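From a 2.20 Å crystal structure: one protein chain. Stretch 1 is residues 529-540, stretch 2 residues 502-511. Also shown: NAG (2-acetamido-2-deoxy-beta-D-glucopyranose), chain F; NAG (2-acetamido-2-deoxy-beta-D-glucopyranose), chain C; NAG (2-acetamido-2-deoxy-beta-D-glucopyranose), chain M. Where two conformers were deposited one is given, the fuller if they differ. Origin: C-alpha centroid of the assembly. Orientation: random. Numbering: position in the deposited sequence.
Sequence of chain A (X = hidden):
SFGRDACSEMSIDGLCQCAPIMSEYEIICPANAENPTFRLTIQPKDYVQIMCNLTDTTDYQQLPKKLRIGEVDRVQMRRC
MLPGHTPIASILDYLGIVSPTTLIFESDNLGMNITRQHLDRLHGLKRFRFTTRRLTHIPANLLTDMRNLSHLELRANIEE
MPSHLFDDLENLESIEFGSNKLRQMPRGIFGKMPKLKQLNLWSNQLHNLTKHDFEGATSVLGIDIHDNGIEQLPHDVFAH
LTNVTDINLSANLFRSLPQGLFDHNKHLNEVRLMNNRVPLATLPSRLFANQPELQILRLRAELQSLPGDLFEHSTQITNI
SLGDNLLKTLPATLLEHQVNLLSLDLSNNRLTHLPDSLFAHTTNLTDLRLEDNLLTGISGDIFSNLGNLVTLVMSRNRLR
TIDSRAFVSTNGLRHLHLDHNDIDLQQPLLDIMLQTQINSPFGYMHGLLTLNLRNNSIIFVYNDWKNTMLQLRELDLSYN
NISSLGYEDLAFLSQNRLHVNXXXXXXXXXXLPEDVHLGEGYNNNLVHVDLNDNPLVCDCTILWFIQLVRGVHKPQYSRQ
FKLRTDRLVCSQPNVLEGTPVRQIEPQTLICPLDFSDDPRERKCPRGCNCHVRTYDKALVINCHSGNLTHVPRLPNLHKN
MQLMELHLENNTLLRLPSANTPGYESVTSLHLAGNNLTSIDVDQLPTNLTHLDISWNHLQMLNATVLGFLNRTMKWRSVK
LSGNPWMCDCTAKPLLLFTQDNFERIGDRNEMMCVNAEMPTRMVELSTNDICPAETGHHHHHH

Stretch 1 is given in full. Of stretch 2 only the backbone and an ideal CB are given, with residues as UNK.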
# COMPACT_ATOMS: atom_id res chain seq x y z
N VAL A 529 -6.41 8.85 15.85
CA VAL A 529 -6.67 7.47 16.24
C VAL A 529 -7.83 6.89 15.44
O VAL A 529 -8.94 7.41 15.48
CB VAL A 529 -7.00 7.33 17.74
CG1 VAL A 529 -7.11 5.86 18.11
CG2 VAL A 529 -5.95 8.03 18.60
N ASP A 530 -7.57 5.80 14.71
CA ASP A 530 -8.60 5.16 13.91
C ASP A 530 -9.32 4.08 14.71
O ASP A 530 -8.73 3.05 15.03
CB ASP A 530 -7.99 4.57 12.64
CG ASP A 530 -9.03 4.22 11.60
OD1 ASP A 530 -10.20 4.03 11.98
OD2 ASP A 530 -8.68 4.13 10.41
N LEU A 531 -10.60 4.30 15.00
CA LEU A 531 -11.38 3.38 15.83
C LEU A 531 -12.41 2.57 15.04
O LEU A 531 -13.26 1.90 15.62
CB LEU A 531 -12.10 4.15 16.94
CG LEU A 531 -11.21 4.85 17.96
CD1 LEU A 531 -12.06 5.61 18.99
CD2 LEU A 531 -10.28 3.83 18.63
N ASN A 532 -12.32 2.64 13.71
CA ASN A 532 -13.28 1.96 12.83
C ASN A 532 -13.31 0.44 13.01
O ASN A 532 -12.33 -0.16 13.46
CB ASN A 532 -12.98 2.29 11.37
CG ASN A 532 -13.44 3.69 10.98
OD1 ASN A 532 -14.25 4.30 11.68
ND2 ASN A 532 -12.93 4.20 9.86
N ASP A 533 -14.44 -0.17 12.66
CA ASP A 533 -14.56 -1.63 12.64
C ASP A 533 -14.27 -2.30 13.97
O ASP A 533 -13.54 -3.29 14.04
CB ASP A 533 -13.64 -2.23 11.57
CG ASP A 533 -13.97 -1.75 10.18
OD1 ASP A 533 -14.98 -2.21 9.61
OD2 ASP A 533 -13.21 -0.91 9.65
N ASN A 534 -14.84 -1.75 15.03
CA ASN A 534 -14.81 -2.40 16.33
C ASN A 534 -16.22 -2.79 16.77
O ASN A 534 -17.19 -2.13 16.39
CB ASN A 534 -14.13 -1.49 17.34
CG ASN A 534 -12.62 -1.65 17.32
OD1 ASN A 534 -12.10 -2.68 17.75
ND2 ASN A 534 -11.91 -0.63 16.84
N PRO A 535 -16.35 -3.88 17.54
CA PRO A 535 -17.67 -4.39 17.94
C PRO A 535 -18.32 -3.62 19.12
O PRO A 535 -18.66 -4.21 20.14
CB PRO A 535 -17.37 -5.84 18.34
CG PRO A 535 -15.96 -5.81 18.84
CD PRO A 535 -15.25 -4.77 17.98
N LEU A 536 -18.52 -2.33 18.95
CA LEU A 536 -18.96 -1.47 20.05
C LEU A 536 -20.35 -1.82 20.58
O LEU A 536 -21.30 -1.98 19.81
CB LEU A 536 -18.93 -0.01 19.60
CG LEU A 536 -19.02 1.04 20.70
CD1 LEU A 536 -17.78 0.97 21.59
CD2 LEU A 536 -19.18 2.42 20.10
N VAL A 537 -20.45 -1.95 21.90
CA VAL A 537 -21.75 -2.14 22.55
C VAL A 537 -22.32 -0.75 22.86
O VAL A 537 -21.77 -0.01 23.68
CB VAL A 537 -21.65 -2.98 23.85
CG1 VAL A 537 -22.97 -2.95 24.62
CG2 VAL A 537 -21.25 -4.43 23.54
N CYS A 538 -23.40 -0.39 22.18
CA CYS A 538 -23.98 0.94 22.33
C CYS A 538 -25.05 0.99 23.41
O CYS A 538 -26.25 0.99 23.12
CB CYS A 538 -24.52 1.45 21.00
SG CYS A 538 -23.24 1.64 19.75
N ASP A 539 -24.60 1.02 24.66
CA ASP A 539 -25.46 1.13 25.82
C ASP A 539 -25.16 2.43 26.59
O ASP A 539 -24.38 3.26 26.12
CB ASP A 539 -25.38 -0.12 26.72
CG ASP A 539 -23.97 -0.42 27.22
OD1 ASP A 539 -23.09 0.47 27.22
OD2 ASP A 539 -23.73 -1.57 27.65
N CYS A 540 -25.77 2.60 27.75
CA CYS A 540 -25.62 3.84 28.51
C CYS A 540 -24.16 4.18 28.87
O CYS A 540 -23.85 5.31 29.27
CB CYS A 540 -26.48 3.80 29.77
SG CYS A 540 -26.02 2.50 30.94
N UNK A 502 -6.38 1.51 15.52
CA UNK A 502 -6.97 0.54 16.44
C UNK A 502 -8.19 -0.13 15.84
O UNK A 502 -9.08 -0.56 16.57
CB UNK A 502 -7.35 1.22 17.76
N UNK A 503 -8.22 -0.21 14.51
CA UNK A 503 -9.31 -0.88 13.82
C UNK A 503 -9.25 -2.39 14.00
O UNK A 503 -8.18 -2.95 14.23
CB UNK A 503 -9.28 -0.53 12.33
N UNK A 504 -10.41 -3.02 13.90
CA UNK A 504 -10.53 -4.48 13.94
C UNK A 504 -9.97 -5.10 15.21
O UNK A 504 -9.43 -6.20 15.19
CB UNK A 504 -9.82 -5.09 12.73
N UNK A 505 -10.10 -4.38 16.32
CA UNK A 505 -9.83 -4.96 17.62
C UNK A 505 -11.10 -5.57 18.22
O UNK A 505 -12.02 -5.93 17.48
CB UNK A 505 -9.25 -3.90 18.56
N UNK A 506 -11.15 -5.69 19.54
CA UNK A 506 -12.31 -6.27 20.22
C UNK A 506 -12.97 -5.22 21.11
O UNK A 506 -13.54 -5.55 22.15
CB UNK A 506 -11.90 -7.49 21.05
N UNK A 507 -12.88 -3.96 20.69
CA UNK A 507 -13.31 -2.82 21.49
C UNK A 507 -14.83 -2.76 21.63
O UNK A 507 -15.52 -2.34 20.72
CB UNK A 507 -12.79 -1.52 20.87
N UNK A 508 -15.33 -3.20 22.78
CA UNK A 508 -16.77 -3.24 23.02
C UNK A 508 -17.27 -2.03 23.81
O UNK A 508 -18.36 -1.52 23.56
CB UNK A 508 -17.13 -4.53 23.77
N UNK A 509 -16.46 -1.55 24.74
CA UNK A 509 -16.76 -0.30 25.43
C UNK A 509 -15.67 0.74 25.22
O UNK A 509 -14.49 0.42 25.11
CB UNK A 509 -16.95 -0.56 26.93
N UNK A 510 -16.12 1.99 25.13
CA UNK A 510 -15.26 3.17 25.17
C UNK A 510 -15.85 4.11 26.23
O UNK A 510 -16.87 4.75 26.00
CB UNK A 510 -15.16 3.85 23.80
N UNK A 511 -15.19 4.19 27.38
CA UNK A 511 -15.76 4.88 28.53
C UNK A 511 -15.01 6.17 28.84
O UNK A 511 -13.96 6.15 29.50
CB UNK A 511 -15.75 3.96 29.75
C1 NAG F . -6.15 1.25 9.76
C2 NAG F . -6.22 2.27 8.61
C3 NAG F . -7.44 2.01 7.72
C4 NAG F . -7.57 0.54 7.35
C5 NAG F . -7.45 -0.32 8.60
C6 NAG F . -7.52 -1.80 8.32
C7 NAG F . -5.39 4.58 8.76
C8 NAG F . -4.37 4.20 7.74
N2 NAG F . -6.24 3.62 9.13
O3 NAG F . -7.33 2.81 6.55
O4 NAG F . -8.86 0.27 6.81
O5 NAG F . -6.20 -0.06 9.24
O6 NAG F . -6.41 -2.23 7.54
O7 NAG F . -5.45 5.71 9.23
C1 NAG C . -9.09 0.54 5.42
C2 NAG C . -10.28 -0.30 5.00
C3 NAG C . -10.64 -0.03 3.54
C4 NAG C . -10.83 1.46 3.29
C5 NAG C . -9.64 2.26 3.83
C6 NAG C . -9.86 3.75 3.79
C7 NAG C . -10.44 -2.42 6.25
C8 NAG C . -10.09 -3.88 6.25
N2 NAG C . -10.02 -1.73 5.19
O3 NAG C . -11.83 -0.74 3.21
O4 NAG C . -10.90 1.69 1.88
O5 NAG C . -9.39 1.92 5.20
O6 NAG C . -9.03 4.43 4.72
O7 NAG C . -11.06 -1.90 7.17
C1 NAG M . -7.49 -12.59 20.69
C2 NAG M . -7.84 -13.82 19.83
C3 NAG M . -6.93 -15.02 20.16
C4 NAG M . -6.78 -15.25 21.66
C5 NAG M . -6.62 -13.93 22.41
C6 NAG M . -5.46 -13.93 23.38
C7 NAG M . -10.07 -14.28 18.91
C8 NAG M . -11.49 -14.65 19.22
N2 NAG M . -9.25 -14.18 19.96
O3 NAG M . -5.66 -14.88 19.53
O4 NAG M . -7.90 -15.97 22.18
O5 NAG M . -6.37 -12.88 21.48
O6 NAG M . -5.55 -12.83 24.28
O7 NAG M . -9.68 -14.08 17.76

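At position 502 the backbone N donates to Asp530 O (2.9 Å) and its O accepts from Asn534 ND2 (2.8 Å). CA-to-CB runs sideways, with the ideal CB 4.0 Å from Leu531 CD2 and 4.7 Å from Val529 CG1, so an apolar side chain would suit. The residue is Met502, extended beyond chi1 (m, t, t), whose CE reaches 3.9 Å from Val529 CG1.

At 503 the ideal CB lies only 3.3 Å from Asn532 O, and the carboxylate of Asp530 and the sugar of NAG (chain F) lie nearby. A small side chain fits best, polar or not. Thr503 places CG2 3.2 Å from Asp530 OD1 and OG1 3.3 Å from O5 of NAG (chain F).

Position 504 has a positive phi (58/34), which favours glycine, asparagine or aspartate without excluding others. Its N makes weak hydrogen bonds to Asp533 O (3.1 Å) and Asn532 O (3.5 Å). CA-to-CB points away, but a side chain long enough to turn back would meet Asp533 and NAG (chain C). His504 does so: Asp533 CB sits over one ring face, 3.6 Å from the centroid, while NE2 donates to O7 of NAG (chain C) at 3.2 Å.

At 505 the ideal CB is tight against Asn534 OD1 (3.2 Å), and the bond runs sideways; small or medium polar groups are plausible. Asn505 turns its amide back to its own stretch, ND2 donating to Thr503 O (3.2 Å).

Position 506 points away, leaving wide choice; Lys506 takes it, NZ 3.8 Å from O7 of NAG (chain M).

At 507 the backbone N donates weakly to Asn534 OD1 (3.3 Å). The CB runs sideways, and a branched aliphatic could reach toward Leu531. Ile507 brings CD1 4.5 Å from Leu531 CD2.

At 508 the carbonyl O accepts a short hydrogen bond from Val537 N (2.7 Å). The ideal CB lies 4.1 Å from Val537 CG2, beside Pro535, so a long side chain with an aliphatic stem would fit. Arg508 sets one guanidinium face against Pro535 CG.

Position 509 points away, but Asp539 offers negative charge to a long basic group. Arg509 NH2 stays 4.5 Å from Asp539 OD2; water 2 bridges them, 2.5 Å from NH2 and 2.7 Å from OD2.

At 510 CB points toward Leu536 CD1 (4.5 Å), calling for an aliphatic. Ile510 packs CG1 3.9 Å from Leu536 CD1 and CD1 4.0 Å from Leu531 CD1.

Position 511 is out of reach; it is Ala511.

Stretch 2 (502-511) MTHNKIRRIA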
# COMPACT_ATOMS: atom_id res chain seq x y z
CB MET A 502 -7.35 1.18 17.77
CG MET A 502 -6.20 1.80 18.52
SD MET A 502 -6.78 2.26 20.15
CE MET A 502 -5.54 3.43 20.67
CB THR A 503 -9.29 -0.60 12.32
OG1 THR A 503 -8.06 -1.05 11.75
CG2 THR A 503 -9.45 0.89 12.06
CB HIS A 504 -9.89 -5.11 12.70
CG HIS A 504 -10.61 -4.79 11.43
ND1 HIS A 504 -11.57 -5.61 10.89
CD2 HIS A 504 -10.52 -3.72 10.60
CE1 HIS A 504 -12.04 -5.08 9.78
NE2 HIS A 504 -11.42 -3.93 9.58
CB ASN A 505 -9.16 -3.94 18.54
CG ASN A 505 -7.64 -3.89 18.36
OD1 ASN A 505 -6.89 -4.39 19.19
ND2 ASN A 505 -7.20 -3.32 17.24
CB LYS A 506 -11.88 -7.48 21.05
CG LYS A 506 -11.21 -8.61 20.25
CD LYS A 506 -12.21 -9.33 19.36
CE LYS A 506 -11.68 -10.67 18.86
NZ LYS A 506 -11.10 -10.59 17.48
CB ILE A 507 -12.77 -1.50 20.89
CG1 ILE A 507 -11.23 -1.50 20.91
CG2 ILE A 507 -13.32 -0.28 21.63
CD1 ILE A 507 -10.58 -0.40 20.08
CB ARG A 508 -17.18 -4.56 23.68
CG ARG A 508 -17.06 -5.72 22.71
CD ARG A 508 -17.54 -7.05 23.26
NE ARG A 508 -17.52 -8.07 22.22
CZ ARG A 508 -16.43 -8.75 21.86
NH1 ARG A 508 -15.27 -8.53 22.46
NH2 ARG A 508 -16.51 -9.66 20.90
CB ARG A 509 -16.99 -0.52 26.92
CG ARG A 509 -17.42 0.74 27.68
CD ARG A 509 -17.76 0.41 29.12
NE ARG A 509 -18.81 -0.61 29.15
CZ ARG A 509 -19.10 -1.34 30.21
NH1 ARG A 509 -18.41 -1.19 31.33
NH2 ARG A 509 -20.07 -2.24 30.15
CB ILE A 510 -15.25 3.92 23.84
CG1 ILE A 510 -14.66 3.03 22.74
CG2 ILE A 510 -14.47 5.22 23.98
CD1 ILE A 510 -14.56 3.71 21.40
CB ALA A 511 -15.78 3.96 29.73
O HOH W 1 -20.20 -0.65 25.93
O HOH W 2 -21.13 -2.18 27.84
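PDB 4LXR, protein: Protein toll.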